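Long-range contacts in two-domain protein containing predicted PHP-like metal-dependent phosphoesterase (Bacteroides vulgatus ATCC 8482, PDB 3E38), which is predicted to be a metal-dependent phosphoesterase of the PHP type, perhaps an exonuclease, with bound zinc ions and a second, Ig-like domain: residues 26-31 with 60-65; 87-92 with 105-110; 248-253 with 329-334; 258-263 with 270-275; 294-299 with 307-312. One frame throughout, in Å; residues are numbered along the deposited sequence.

Overall arrangement
Contacts 1 and 2 belong to the PHP-like domain and its zinc site: contact 1 carries two of the zinc ligands, His26 and Asp31, and contact 2 lies on the hairpin that supplies Glu93 and His102. Their centres are about 18 Å apart and their nearest atoms about 7 Å. Contact 3, its centre about 38 Å from that of contact 1, packs helix 247-257 against residues 329-334 away from the metals. Contacts 4 and 5 are nested in the loop that contact 3 closes. They share one sheet of the Ig-like domain, where strands 269-276 and 306-313 are neighbours; their centres lie about 11 Å apart, and each more than 50 Å from the centre of contact 1.

Contact 1. Residues 26-31 with 60-65; sequences HSVFSD and RPHKQD. With ZN (zinc ion), chain J; ZN (zinc ion), chain I.
His62 meets Val28 with the rim of its imidazole: Val28 O lies in the ring plane and accepts from ND1 at 2.9 Å, nearly straight at 164°. Pro61 CG sits over one face, offset toward the rim, and Trp35 of a second subunit also stacks on the ring. The contact joins the loop that carries the zinc ligands His26 and Asp31 to the loop after strand 50-56, in the PHP-like domain; each has a type I turn, Ser27-Ser30 and Arg60-Lys63. Ser30 O, too poorly angled to bond ND1, accepts from a water at 2.8 Å that in turn accepts from His62 N. Pro61 CD rests on the same Ser30 O at 3.6 Å, and Arg60 CD on Phe29 O. The other ring, His26, has the zinc ion of Asp31, His56 and His196 above the centre of one face, bound by both OD1 and OD2 of Asp31. In the ring plane, Ser30 OG, itself hydrogen-bonded to Glu55, accepts from ND1 at 3.2 Å; with zinc on NE2 this bond fixes the ring's rotation. That second zinc, also bound by His24, Glu93 and Asp194, lies 2.2 Å from His26 NE2.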
# COMPACT_ATOMS: atom_id res chain seq x y z
N HIS B 26 25.95 2.27 -6.19
CA HIS B 26 26.63 1.28 -7.03
C HIS B 26 25.84 0.65 -8.14
O HIS B 26 24.64 0.56 -8.08
CB HIS B 26 27.14 0.17 -6.14
CG HIS B 26 28.04 0.66 -5.05
ND1 HIS B 26 29.41 0.75 -5.20
CD2 HIS B 26 27.76 1.13 -3.82
CE1 HIS B 26 29.93 1.21 -4.08
NE2 HIS B 26 28.94 1.44 -3.22
N SER B 27 26.59 0.26 -9.17
CA SER B 27 26.04 -0.42 -10.36
C SER B 27 26.85 -1.70 -10.58
O SER B 27 27.72 -2.02 -9.82
CB SER B 27 26.07 0.45 -11.62
OG SER B 27 27.36 0.55 -12.24
N VAL B 28 26.50 -2.42 -11.62
CA VAL B 28 27.17 -3.67 -11.95
C VAL B 28 28.66 -3.47 -12.34
O VAL B 28 29.38 -4.45 -12.60
CB VAL B 28 26.44 -4.40 -13.16
CG1 VAL B 28 25.10 -4.98 -12.72
CG2 VAL B 28 26.31 -3.48 -14.34
N PHE B 29 29.08 -2.21 -12.38
CA PHE B 29 30.44 -1.81 -12.79
C PHE B 29 31.35 -1.88 -11.57
O PHE B 29 32.55 -1.73 -11.66
CB PHE B 29 30.45 -0.49 -13.57
CG PHE B 29 30.04 -0.65 -15.03
CD1 PHE B 29 28.72 -0.68 -15.41
CD2 PHE B 29 30.98 -0.73 -16.02
CE1 PHE B 29 28.35 -0.86 -16.73
CE2 PHE B 29 30.63 -0.93 -17.35
CZ PHE B 29 29.30 -0.97 -17.70
N SER B 30 30.71 -2.14 -10.43
CA SER B 30 31.41 -2.58 -9.20
C SER B 30 30.58 -3.75 -8.68
O SER B 30 30.39 -4.71 -9.40
CB SER B 30 31.69 -1.52 -8.10
OG SER B 30 30.58 -0.72 -7.80
N ASP B 31 30.03 -3.59 -7.47
CA ASP B 31 29.28 -4.67 -6.77
C ASP B 31 27.78 -4.41 -6.71
O ASP B 31 27.02 -5.11 -6.10
CB ASP B 31 29.85 -4.96 -5.35
CG ASP B 31 29.73 -3.77 -4.40
OD1 ASP B 31 29.49 -2.67 -4.90
OD2 ASP B 31 29.90 -3.92 -3.14
N ARG B 60 35.62 -4.92 -7.69
CA ARG B 60 34.81 -5.08 -8.94
C ARG B 60 34.63 -6.56 -9.25
O ARG B 60 35.32 -7.15 -10.08
CB ARG B 60 35.52 -4.36 -10.10
CG ARG B 60 35.65 -2.82 -9.89
CD ARG B 60 36.11 -2.13 -11.14
NE ARG B 60 37.51 -2.41 -11.41
CZ ARG B 60 38.13 -2.12 -12.55
NH1 ARG B 60 37.48 -1.56 -13.58
NH2 ARG B 60 39.40 -2.43 -12.67
N PRO B 61 33.70 -7.19 -8.57
CA PRO B 61 33.63 -8.63 -8.71
C PRO B 61 33.05 -9.11 -10.03
O PRO B 61 33.03 -10.31 -10.26
CB PRO B 61 32.69 -9.03 -7.58
CG PRO B 61 31.79 -7.86 -7.42
CD PRO B 61 32.76 -6.69 -7.57
N HIS B 62 32.60 -8.20 -10.87
CA HIS B 62 31.99 -8.63 -12.13
C HIS B 62 32.94 -8.45 -13.27
O HIS B 62 32.59 -8.70 -14.43
CB HIS B 62 30.75 -7.82 -12.46
CG HIS B 62 29.68 -7.90 -11.42
ND1 HIS B 62 28.89 -6.82 -11.09
CD2 HIS B 62 29.28 -8.92 -10.63
CE1 HIS B 62 28.04 -7.18 -10.14
NE2 HIS B 62 28.26 -8.44 -9.84
N LYS B 63 34.16 -8.08 -12.91
CA LYS B 63 35.20 -7.68 -13.91
C LYS B 63 35.50 -8.70 -15.02
O LYS B 63 35.86 -8.31 -16.11
CB LYS B 63 36.52 -7.19 -13.25
CG LYS B 63 37.28 -8.20 -12.41
CD LYS B 63 38.59 -7.59 -11.93
CE LYS B 63 39.31 -8.49 -10.93
N GLN B 64 35.33 -9.99 -14.77
CA GLN B 64 35.56 -10.97 -15.85
C GLN B 64 34.53 -10.74 -16.96
O GLN B 64 34.76 -11.04 -18.12
CB GLN B 64 35.44 -12.41 -15.34
N ASP B 65 33.40 -10.16 -16.57
CA ASP B 65 32.24 -10.02 -17.46
C ASP B 65 31.97 -8.62 -17.97
O ASP B 65 31.62 -8.40 -19.13
CB ASP B 65 30.99 -10.50 -16.71
CG ASP B 65 31.04 -11.97 -16.41
OD1 ASP B 65 31.16 -12.73 -17.39
OD2 ASP B 65 30.94 -12.36 -15.22
ZN ZN J . 29.74 -2.26 -2.43
ZN ZN I . 29.59 1.72 -1.11
O HOH W 1 34.56 -1.98 -14.32
O HOH W 2 32.51 -5.46 -11.12
O HOH W 3 30.35 1.75 0.86

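Contact 2. Residues 87-92 with 105-110; sequences LLIKGS and AIFLSD
Ile89 presents its CG2 methyl to the flat of Phe107, 3.6 Å from the ring centroid and only 3° off the normal, a CH-pi contact over the very centre of the face. The methyl reaches that place because CG2 stands anti to the backbone N of Ile89, while CG1 and CD1 run out toward the ring's CZ. The two side chains cross obliquely, and the same CG2 also meets Ile106 CB. Arg227 and Leu230 of helix 223-231 add to the surroundings of the ring. Lys90 and Leu108 instead cross at about a right angle: the lysine's methylene chain passes over the Leu108 backbone, with CD 3.3 Å from Leu108 O, and bends at chi3 and chi4, and NZ hydrogen-bonds Asn71. Leu108 CD1 reaches back to Ser92 OG, a hydroxyl bonded to Ser111. Lys90 O accepts from Leu108 N at 3.2 Å and, weakly, from Phe107 N. Gly91 pairs with Ile106 without hydrogen bonds, and a CB on the glycine would run into Ile106 CG2. Ser92 and Ala105 form a hydrogen-bonded pair, Ser92 N to Ala105 O at 3.0 Å and Ala105 N to Ser92 O at 2.9 Å. This is an antiparallel beta hairpin, strands 87-95 and 102-106, within the large mixed sheet of the predicted PHP-like domain; beyond Ser92 it delivers the zinc ligands Glu93 and His102.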
# COMPACT_ATOMS: atom_id res chain seq x y z
N LEU B 87 21.38 15.95 -11.88
CA LEU B 87 22.77 16.40 -11.79
C LEU B 87 23.64 15.21 -11.42
O LEU B 87 23.37 14.54 -10.42
CB LEU B 87 22.97 17.52 -10.72
CG LEU B 87 22.23 18.87 -10.91
CD1 LEU B 87 22.41 19.78 -9.69
CD2 LEU B 87 22.65 19.61 -12.19
N LEU B 88 24.70 15.01 -12.20
CA LEU B 88 25.57 13.85 -12.07
C LEU B 88 26.98 14.24 -11.66
O LEU B 88 27.76 14.76 -12.43
CB LEU B 88 25.54 13.06 -13.39
CG LEU B 88 26.15 11.68 -13.60
CD1 LEU B 88 25.48 10.59 -12.82
CD2 LEU B 88 26.06 11.37 -15.08
N ILE B 89 27.29 13.92 -10.42
CA ILE B 89 28.58 14.18 -9.79
C ILE B 89 29.40 12.89 -9.95
O ILE B 89 29.02 11.80 -9.51
CB ILE B 89 28.37 14.53 -8.29
CG1 ILE B 89 27.42 15.71 -8.17
CG2 ILE B 89 29.71 14.76 -7.49
CD1 ILE B 89 26.80 15.83 -6.76
N LYS B 90 30.51 13.03 -10.65
CA LYS B 90 31.47 11.96 -10.83
C LYS B 90 32.12 11.64 -9.48
O LYS B 90 32.55 12.52 -8.72
CB LYS B 90 32.53 12.35 -11.86
CG LYS B 90 33.65 11.31 -11.97
CD LYS B 90 34.73 11.72 -12.99
CE LYS B 90 34.43 11.18 -14.39
NZ LYS B 90 34.66 9.72 -14.46
N GLY B 91 32.17 10.36 -9.17
CA GLY B 91 32.78 9.94 -7.91
C GLY B 91 33.09 8.49 -7.92
O GLY B 91 32.71 7.73 -8.86
N SER B 92 33.76 8.14 -6.83
CA SER B 92 34.25 6.80 -6.57
C SER B 92 34.46 6.54 -5.10
O SER B 92 34.68 7.46 -4.27
CB SER B 92 35.61 6.56 -7.25
OG SER B 92 35.55 6.67 -8.67
N ALA B 105 35.22 9.84 -2.73
CA ALA B 105 35.82 11.00 -3.38
C ALA B 105 34.82 11.42 -4.44
O ALA B 105 34.56 10.66 -5.36
CB ALA B 105 37.17 10.64 -4.00
N ILE B 106 34.20 12.58 -4.25
CA ILE B 106 33.26 13.08 -5.25
C ILE B 106 33.77 14.42 -5.81
O ILE B 106 34.71 15.07 -5.30
CB ILE B 106 31.77 13.13 -4.75
CG1 ILE B 106 31.57 14.19 -3.66
CG2 ILE B 106 31.34 11.71 -4.23
CD1 ILE B 106 30.14 14.39 -3.26
N PHE B 107 33.18 14.74 -6.94
CA PHE B 107 33.59 15.91 -7.73
C PHE B 107 34.94 15.63 -8.38
O PHE B 107 35.76 16.49 -8.61
CB PHE B 107 33.53 17.22 -6.93
CG PHE B 107 32.12 17.71 -6.72
CD1 PHE B 107 31.42 18.27 -7.76
CD2 PHE B 107 31.45 17.50 -5.53
CE1 PHE B 107 30.15 18.68 -7.60
CE2 PHE B 107 30.16 17.93 -5.34
CZ PHE B 107 29.50 18.51 -6.38
N LEU B 108 35.15 14.37 -8.65
CA LEU B 108 36.32 13.96 -9.41
C LEU B 108 36.20 14.37 -10.85
O LEU B 108 35.09 14.58 -11.37
CB LEU B 108 36.48 12.41 -9.40
CG LEU B 108 36.82 11.85 -8.02
CD1 LEU B 108 36.93 10.33 -8.03
CD2 LEU B 108 38.10 12.49 -7.42
N SER B 109 37.36 14.44 -11.50
CA SER B 109 37.44 14.70 -12.95
C SER B 109 37.81 13.40 -13.66
O SER B 109 37.43 13.16 -14.81
CB SER B 109 38.44 15.81 -13.25
OG SER B 109 39.74 15.46 -12.83
N ASP B 110 38.50 12.54 -12.93
CA ASP B 110 38.93 11.24 -13.47
C ASP B 110 39.11 10.22 -12.34
O ASP B 110 39.87 10.43 -11.37
CB ASP B 110 40.23 11.49 -14.30
CG ASP B 110 40.74 10.25 -15.00
OD1 ASP B 110 40.14 9.16 -14.87
OD2 ASP B 110 41.76 10.36 -15.67

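Contact 3. Residues 248-253 with 329-334; sequences DLLRPF and FIVAPD
Leu250 drives its CD2 methyl into a shallow hollow formed by the chain as it turns a corner from Phe329 to Val331. The walls are Phe329 CB at 3.8 Å and Val331 CG1 at 4.0 Å, and Ile330 O, 3.6 Å from CD2, closes the hollow. A second bump stands three residues on, past the kink at Pro252. There Phe253, its CG anti to the backbone N (chi1 -175°), brings CD2 to 4.0 Å from Phe329 CE2. The two side chains cross at about a right angle, and Phe329 CE2 lies near the plane of the Phe253 ring, at its edge. Phe329 thus sits against both helix residues, its CD2 4.1 Å from Leu250 CG. Leu243 touches both phenylalanines, Leu337 borders Phe329 and Val331, and Pro11 and Leu13 lie on Phe253. An alanine in place of Phe329 would probably leave a gap beside Leu250 CG and deprive Phe253 CD2 of its neighbour, although the CB contact with Leu250 would remain. No hydrogen bond crosses between the two segments. Ile330 and Pro333 lean on helix 176-185, and Val331 and Ala332 both face Lys335, a classic beta bulge. The whole is an apolar helix-on-sheet junction, packing helix 247-257 on strand 330-332, at the margin of the five-stranded sheet of the Ig-like domain.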
# COMPACT_ATOMS: atom_id res chain seq x y z
N ASP B 248 21.55 25.31 13.83
CA ASP B 248 21.47 26.60 13.14
C ASP B 248 20.85 26.45 11.77
O ASP B 248 20.49 27.40 11.11
CB ASP B 248 22.83 27.27 13.03
CG ASP B 248 23.77 26.51 12.12
OD1 ASP B 248 23.31 25.67 11.30
OD2 ASP B 248 24.97 26.76 12.21
N LEU B 249 20.73 25.21 11.35
CA LEU B 249 20.10 24.87 10.09
C LEU B 249 18.72 24.23 10.33
O LEU B 249 17.75 24.56 9.64
CB LEU B 249 20.98 23.94 9.27
CG LEU B 249 22.16 24.57 8.52
CD1 LEU B 249 22.88 23.49 7.76
CD2 LEU B 249 21.65 25.68 7.59
N LEU B 250 18.66 23.34 11.32
CA LEU B 250 17.41 22.60 11.62
C LEU B 250 16.35 23.51 12.21
O LEU B 250 15.16 23.41 11.90
CB LEU B 250 17.64 21.37 12.52
CG LEU B 250 17.68 20.04 11.73
CD1 LEU B 250 18.52 20.08 10.45
CD2 LEU B 250 18.07 18.85 12.66
N ARG B 251 16.81 24.45 13.02
CA ARG B 251 15.88 25.37 13.65
C ARG B 251 15.09 26.14 12.60
O ARG B 251 13.87 26.10 12.60
CB ARG B 251 16.59 26.35 14.61
CG ARG B 251 15.69 27.44 15.14
CD ARG B 251 16.42 28.24 16.24
NE ARG B 251 16.99 27.31 17.21
CZ ARG B 251 16.28 26.68 18.15
NH1 ARG B 251 14.99 26.91 18.24
NH2 ARG B 251 16.85 25.82 19.00
N PRO B 252 15.78 26.85 11.69
CA PRO B 252 15.01 27.58 10.70
C PRO B 252 14.24 26.71 9.74
O PRO B 252 13.28 27.18 9.12
CB PRO B 252 16.09 28.36 9.91
CG PRO B 252 17.39 27.70 10.25
CD PRO B 252 17.20 27.26 11.68
N PHE B 253 14.67 25.46 9.62
CA PHE B 253 14.03 24.48 8.67
C PHE B 253 12.71 24.06 9.26
O PHE B 253 11.67 24.03 8.61
CB PHE B 253 14.97 23.30 8.40
CG PHE B 253 14.48 22.33 7.37
CD1 PHE B 253 14.52 22.63 6.02
CD2 PHE B 253 13.99 21.08 7.75
CE1 PHE B 253 14.07 21.73 5.05
CE2 PHE B 253 13.53 20.18 6.78
CZ PHE B 253 13.58 20.51 5.43
N PHE B 329 14.40 15.66 14.97
CA PHE B 329 15.31 16.65 14.35
C PHE B 329 16.55 16.65 15.20
O PHE B 329 16.68 17.44 16.16
CB PHE B 329 14.69 18.03 14.28
CG PHE B 329 13.87 18.27 13.01
CD1 PHE B 329 13.28 17.21 12.35
CD2 PHE B 329 13.68 19.55 12.53
CE1 PHE B 329 12.54 17.44 11.22
CE2 PHE B 329 12.94 19.78 11.39
CZ PHE B 329 12.37 18.73 10.74
N ILE B 330 17.47 15.76 14.83
CA ILE B 330 18.68 15.51 15.63
C ILE B 330 19.77 16.53 15.41
O ILE B 330 20.33 16.63 14.31
CB ILE B 330 19.23 14.12 15.37
CG1 ILE B 330 18.12 13.06 15.52
CG2 ILE B 330 20.41 13.87 16.32
CD1 ILE B 330 17.47 12.98 16.94
N VAL B 331 20.09 17.26 16.48
CA VAL B 331 21.06 18.35 16.44
C VAL B 331 22.40 17.93 17.06
O VAL B 331 23.46 18.56 16.88
CB VAL B 331 20.45 19.66 17.07
CG1 VAL B 331 19.12 20.05 16.34
CG2 VAL B 331 20.26 19.57 18.63
N ALA B 332 22.32 16.84 17.79
CA ALA B 332 23.45 16.18 18.45
C ALA B 332 23.04 14.75 18.78
O ALA B 332 21.85 14.45 18.87
CB ALA B 332 23.89 16.92 19.74
N PRO B 333 24.01 13.85 18.94
CA PRO B 333 23.59 12.53 19.36
C PRO B 333 22.60 12.60 20.51
O PRO B 333 22.81 13.32 21.50
CB PRO B 333 24.90 11.88 19.87
CG PRO B 333 25.97 12.59 19.22
CD PRO B 333 25.47 14.02 19.04
N ASP B 334 21.51 11.86 20.38
CA ASP B 334 20.55 11.75 21.47
C ASP B 334 19.97 13.07 21.91
O ASP B 334 19.43 13.17 23.00
CB ASP B 334 21.22 11.11 22.72
CG ASP B 334 21.44 9.61 22.55
OD1 ASP B 334 20.58 8.93 21.92
OD2 ASP B 334 22.46 9.11 23.07

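Contact 4. Residues 258-263 with 270-275; sequences VKIEEV and VTLSIT
Ile260 and Ile274 form a non-hydrogen-bonded pair with like first torsions, CG1 anti to the carbonyl carbon (chi1 -57° and -50°), and their chains run alongside each other, Ile260 CG1 4.1 Å from Ile274 CG2. On the same face Ile260 CG2 touches Leu272 CD1 at 4.2 Å; Val258 CB rests on Ile274 CG2. Ile341 of strand 335-342 touches Ile260, Leu272 and Ile274. A serine in place of Ile260 would probably take one apolar neighbour from Ile274 CG2 and Leu272 CD1 and open a gap between them. The backbones form an antiparallel hairpin of the Ig-like domain, the strand axes 147° apart, with five hydrogen bonds; one of the shortest is Ser273 N to Glu261 O at 2.7 Å. Toward the turn, Val263 CG2 leans on Ser273 CB at 3.7 Å, while Glu262 passes its CG by Val270 CG1 and salt-bridges Arg265. A water donates to Lys259 O at 2.6 Å and joins Ser273 OG and Thr275 OG1. The Ile260, Leu272 and Ile274 face is thus largely apolar and turned toward Ile341, with Glu262 at its end near the turn; the Lys259, Glu261, Ser273 and Thr275 face is polar and holds this water.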
# COMPACT_ATOMS: atom_id res chain seq x y z
N VAL B 258 6.27 23.96 9.52
CA VAL B 258 4.97 24.13 10.17
C VAL B 258 4.45 25.53 9.98
O VAL B 258 5.20 26.49 9.85
CB VAL B 258 5.00 23.77 11.70
CG1 VAL B 258 5.26 22.28 11.89
CG2 VAL B 258 6.03 24.62 12.45
N LYS B 259 3.14 25.60 9.88
CA LYS B 259 2.44 26.87 9.80
C LYS B 259 1.59 26.95 11.04
O LYS B 259 0.61 26.27 11.17
CB LYS B 259 1.60 26.96 8.54
CG LYS B 259 0.79 28.25 8.44
CD LYS B 259 0.18 28.43 7.03
CE LYS B 259 -0.74 27.27 6.63
NZ LYS B 259 -1.36 27.43 5.28
N ILE B 260 2.04 27.76 11.98
CA ILE B 260 1.35 27.98 13.24
C ILE B 260 0.53 29.24 13.17
O ILE B 260 1.03 30.30 12.84
CB ILE B 260 2.36 28.16 14.39
CG1 ILE B 260 3.28 26.96 14.48
CG2 ILE B 260 1.62 28.42 15.71
CD1 ILE B 260 4.58 27.24 15.20
N GLU B 261 -0.74 29.12 13.50
CA GLU B 261 -1.63 30.28 13.56
C GLU B 261 -2.52 30.24 14.80
O GLU B 261 -3.07 29.20 15.16
CB GLU B 261 -2.53 30.34 12.33
CG GLU B 261 -1.84 30.36 10.99
CD GLU B 261 -2.87 30.29 9.86
OE1 GLU B 261 -4.08 30.43 10.15
OE2 GLU B 261 -2.50 30.08 8.68
N GLU B 262 -2.64 31.40 15.43
CA GLU B 262 -3.54 31.59 16.58
C GLU B 262 -4.95 31.72 16.04
O GLU B 262 -5.27 32.70 15.40
CB GLU B 262 -3.16 32.83 17.42
CG GLU B 262 -4.18 33.17 18.54
CD GLU B 262 -3.69 34.23 19.54
OE1 GLU B 262 -2.47 34.30 19.83
OE2 GLU B 262 -4.53 34.98 20.07
N VAL B 263 -5.76 30.70 16.28
CA VAL B 263 -7.15 30.65 15.83
C VAL B 263 -8.04 31.44 16.76
O VAL B 263 -9.09 31.98 16.37
CB VAL B 263 -7.73 29.22 15.88
CG1 VAL B 263 -9.22 29.25 15.61
CG2 VAL B 263 -7.01 28.30 14.93
N VAL B 270 -5.16 29.68 24.80
CA VAL B 270 -5.03 30.01 23.37
C VAL B 270 -5.23 28.78 22.51
O VAL B 270 -4.82 27.68 22.86
CB VAL B 270 -3.62 30.64 23.06
CG1 VAL B 270 -3.40 30.89 21.55
CG2 VAL B 270 -3.44 31.93 23.83
N THR B 271 -5.90 28.99 21.39
CA THR B 271 -6.12 27.91 20.43
C THR B 271 -5.31 28.18 19.18
O THR B 271 -5.43 29.24 18.58
CB THR B 271 -7.60 27.75 20.09
OG1 THR B 271 -8.27 27.27 21.26
CG2 THR B 271 -7.79 26.75 18.96
N LEU B 272 -4.45 27.22 18.85
CA LEU B 272 -3.61 27.29 17.66
C LEU B 272 -4.04 26.29 16.60
O LEU B 272 -4.76 25.34 16.86
CB LEU B 272 -2.14 27.00 18.01
CG LEU B 272 -1.41 27.88 19.04
CD1 LEU B 272 -0.03 27.30 19.35
CD2 LEU B 272 -1.31 29.30 18.53
N SER B 273 -3.62 26.55 15.38
CA SER B 273 -3.77 25.55 14.33
C SER B 273 -2.39 25.39 13.74
O SER B 273 -1.88 26.32 13.12
CB SER B 273 -4.77 25.93 13.23
OG SER B 273 -4.22 26.89 12.33
N ILE B 274 -1.80 24.22 13.95
CA ILE B 274 -0.47 23.90 13.41
C ILE B 274 -0.55 22.90 12.27
O ILE B 274 -1.11 21.83 12.39
CB ILE B 274 0.42 23.35 14.50
CG1 ILE B 274 0.35 24.30 15.70
CG2 ILE B 274 1.83 23.18 14.00
CD1 ILE B 274 1.17 23.84 16.85
N THR B 275 -0.02 23.29 11.14
CA THR B 275 -0.03 22.43 9.97
C THR B 275 1.36 22.10 9.50
O THR B 275 2.21 22.98 9.36
CB THR B 275 -0.74 23.12 8.81
OG1 THR B 275 -2.02 23.55 9.25
CG2 THR B 275 -0.90 22.18 7.61
O HOH W 4 -1.81 25.66 10.55

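Contact 5. Residues 294-299 with 307-312; sequences VYFRDM and YTVRIG
Val294 and Gly312 form an antiparallel hydrogen-bonded pair, Val294 N to Gly312 O and Gly312 N to Val294 O both at 2.7 Å; the two segments run roughly antiparallel (159°), and direct pairing stops after these two residues. A CB on Gly312 would press on Val294 CB. Two residues on, a water bridges the backbones, accepting from Phe296 N at 3.1 Å and donating to Arg310 O at 2.6 Å. Tyr295 lays its CB against Ile311 CG1 at 4.1 Å, while its ring leads away from 307-312 and its hydroxyl is bonded to Asn323 O. The ring of Phe296 is sandwiched within its own segment, Tyr295 CD2 over the centre of one face and Met299 CB on the opposite face toward the rim. At its edge, near the plane, lies Val309 CG1. Here the chain changes sheets in the Ig-like beta sandwich: 293-294 pairs with strand 306-313, whereas 298-301 pairs with strand 282-286 of the five-stranded sheet. Met299, a selenomethionine, reaches back across the interior with CG anti to the backbone N (chi1 -174°) and the rest extended. Its CE wedges between Val309 CG2, tight at 3.4 Å, and Tyr307 CB at 3.6 Å. Met299 and Tyr307 pass alongside each other running opposite ways, and the tyrosine hydroxyl is bonded to Lys302 N. Arg297 turns outward to hydrogen-bond Gln144 and Thr148 of a third subunit.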
# COMPACT_ATOMS: atom_id res chain seq x y z
N VAL B 294 -0.72 24.90 30.26
CA VAL B 294 -1.19 23.54 29.98
C VAL B 294 -1.25 23.15 28.50
O VAL B 294 -2.04 23.68 27.73
CB VAL B 294 -2.59 23.30 30.63
CG1 VAL B 294 -3.01 21.83 30.49
CG2 VAL B 294 -2.57 23.74 32.11
N TYR B 295 -0.39 22.21 28.13
CA TYR B 295 -0.42 21.66 26.78
C TYR B 295 0.01 20.16 26.66
O TYR B 295 0.36 19.49 27.64
CB TYR B 295 0.38 22.55 25.82
CG TYR B 295 1.84 22.71 26.19
CD1 TYR B 295 2.23 23.61 27.19
CD2 TYR B 295 2.82 21.98 25.55
CE1 TYR B 295 3.55 23.79 27.51
CE2 TYR B 295 4.14 22.13 25.88
CZ TYR B 295 4.52 23.05 26.87
OH TYR B 295 5.85 23.21 27.22
N PHE B 296 -0.01 19.68 25.43
CA PHE B 296 0.34 18.28 25.13
C PHE B 296 1.65 17.84 25.76
O PHE B 296 2.55 18.65 26.01
CB PHE B 296 0.43 18.05 23.62
CG PHE B 296 1.52 18.84 22.96
CD1 PHE B 296 2.84 18.40 23.01
CD2 PHE B 296 1.25 20.02 22.31
CE1 PHE B 296 3.88 19.13 22.41
CE2 PHE B 296 2.28 20.75 21.73
CZ PHE B 296 3.61 20.31 21.80
N ARG B 297 1.72 16.54 26.03
CA ARG B 297 2.95 15.90 26.52
C ARG B 297 3.76 15.37 25.33
O ARG B 297 4.99 15.40 25.30
CB ARG B 297 2.67 14.79 27.50
CG ARG B 297 2.27 15.39 28.81
CD ARG B 297 1.86 14.40 29.86
NE ARG B 297 2.97 13.57 30.26
CZ ARG B 297 2.87 12.60 31.15
NH1 ARG B 297 1.71 12.35 31.76
NH2 ARG B 297 3.94 11.89 31.42
N ASP B 298 3.00 14.92 24.35
CA ASP B 298 3.58 14.33 23.15
C ASP B 298 2.70 14.63 21.99
O ASP B 298 1.50 14.76 22.13
CB ASP B 298 3.74 12.81 23.32
CG ASP B 298 4.94 12.44 24.12
OD1 ASP B 298 6.07 12.55 23.59
OD2 ASP B 298 4.78 12.01 25.28
N MSE B 299 3.28 14.73 20.82
CA MSE B 299 2.47 15.05 19.67
C MSE B 299 3.19 14.74 18.39
O MSE B 299 4.36 15.05 18.22
CB MSE B 299 2.15 16.52 19.75
CG MSE B 299 1.21 16.99 18.72
SE MSE B 299 0.56 18.83 18.98
CE MSE B 299 -0.71 18.62 17.45
N TYR B 307 -3.45 20.48 12.57
CA TYR B 307 -3.91 20.18 13.92
C TYR B 307 -4.38 21.40 14.67
O TYR B 307 -3.83 22.50 14.50
CB TYR B 307 -2.78 19.56 14.72
CG TYR B 307 -2.29 18.28 14.15
CD1 TYR B 307 -1.34 18.27 13.13
CD2 TYR B 307 -2.77 17.07 14.63
CE1 TYR B 307 -0.89 17.09 12.60
CE2 TYR B 307 -2.32 15.87 14.09
CZ TYR B 307 -1.39 15.88 13.07
OH TYR B 307 -0.93 14.70 12.55
N THR B 308 -5.40 21.20 15.50
CA THR B 308 -5.90 22.22 16.42
C THR B 308 -5.29 21.95 17.78
O THR B 308 -5.48 20.90 18.38
CB THR B 308 -7.40 22.21 16.53
OG1 THR B 308 -7.96 22.17 15.23
CG2 THR B 308 -7.89 23.47 17.28
N VAL B 309 -4.56 22.91 18.26
CA VAL B 309 -3.84 22.75 19.51
C VAL B 309 -4.24 23.83 20.50
O VAL B 309 -4.10 25.03 20.26
CB VAL B 309 -2.32 22.80 19.22
CG1 VAL B 309 -1.50 22.66 20.48
CG2 VAL B 309 -1.98 21.72 18.22
N ARG B 310 -4.78 23.38 21.62
CA ARG B 310 -5.20 24.28 22.68
C ARG B 310 -4.15 24.31 23.75
O ARG B 310 -3.64 23.29 24.20
CB ARG B 310 -6.55 23.83 23.26
CG ARG B 310 -7.05 24.67 24.47
CD ARG B 310 -7.66 26.04 24.10
NE ARG B 310 -8.12 26.77 25.28
CZ ARG B 310 -8.65 27.99 25.25
NH1 ARG B 310 -8.81 28.63 24.10
NH2 ARG B 310 -9.03 28.57 26.38
N ILE B 311 -3.81 25.52 24.13
CA ILE B 311 -2.87 25.76 25.23
C ILE B 311 -3.63 26.47 26.34
O ILE B 311 -4.12 27.59 26.16
CB ILE B 311 -1.65 26.62 24.82
CG1 ILE B 311 -0.81 25.93 23.74
CG2 ILE B 311 -0.78 26.90 26.07
CD1 ILE B 311 -1.48 25.76 22.42
N GLY B 312 -3.77 25.80 27.47
CA GLY B 312 -4.47 26.37 28.59
C GLY B 312 -3.60 27.22 29.52
O GLY B 312 -2.40 26.96 29.70
O HOH W 5 -1.94 21.38 23.63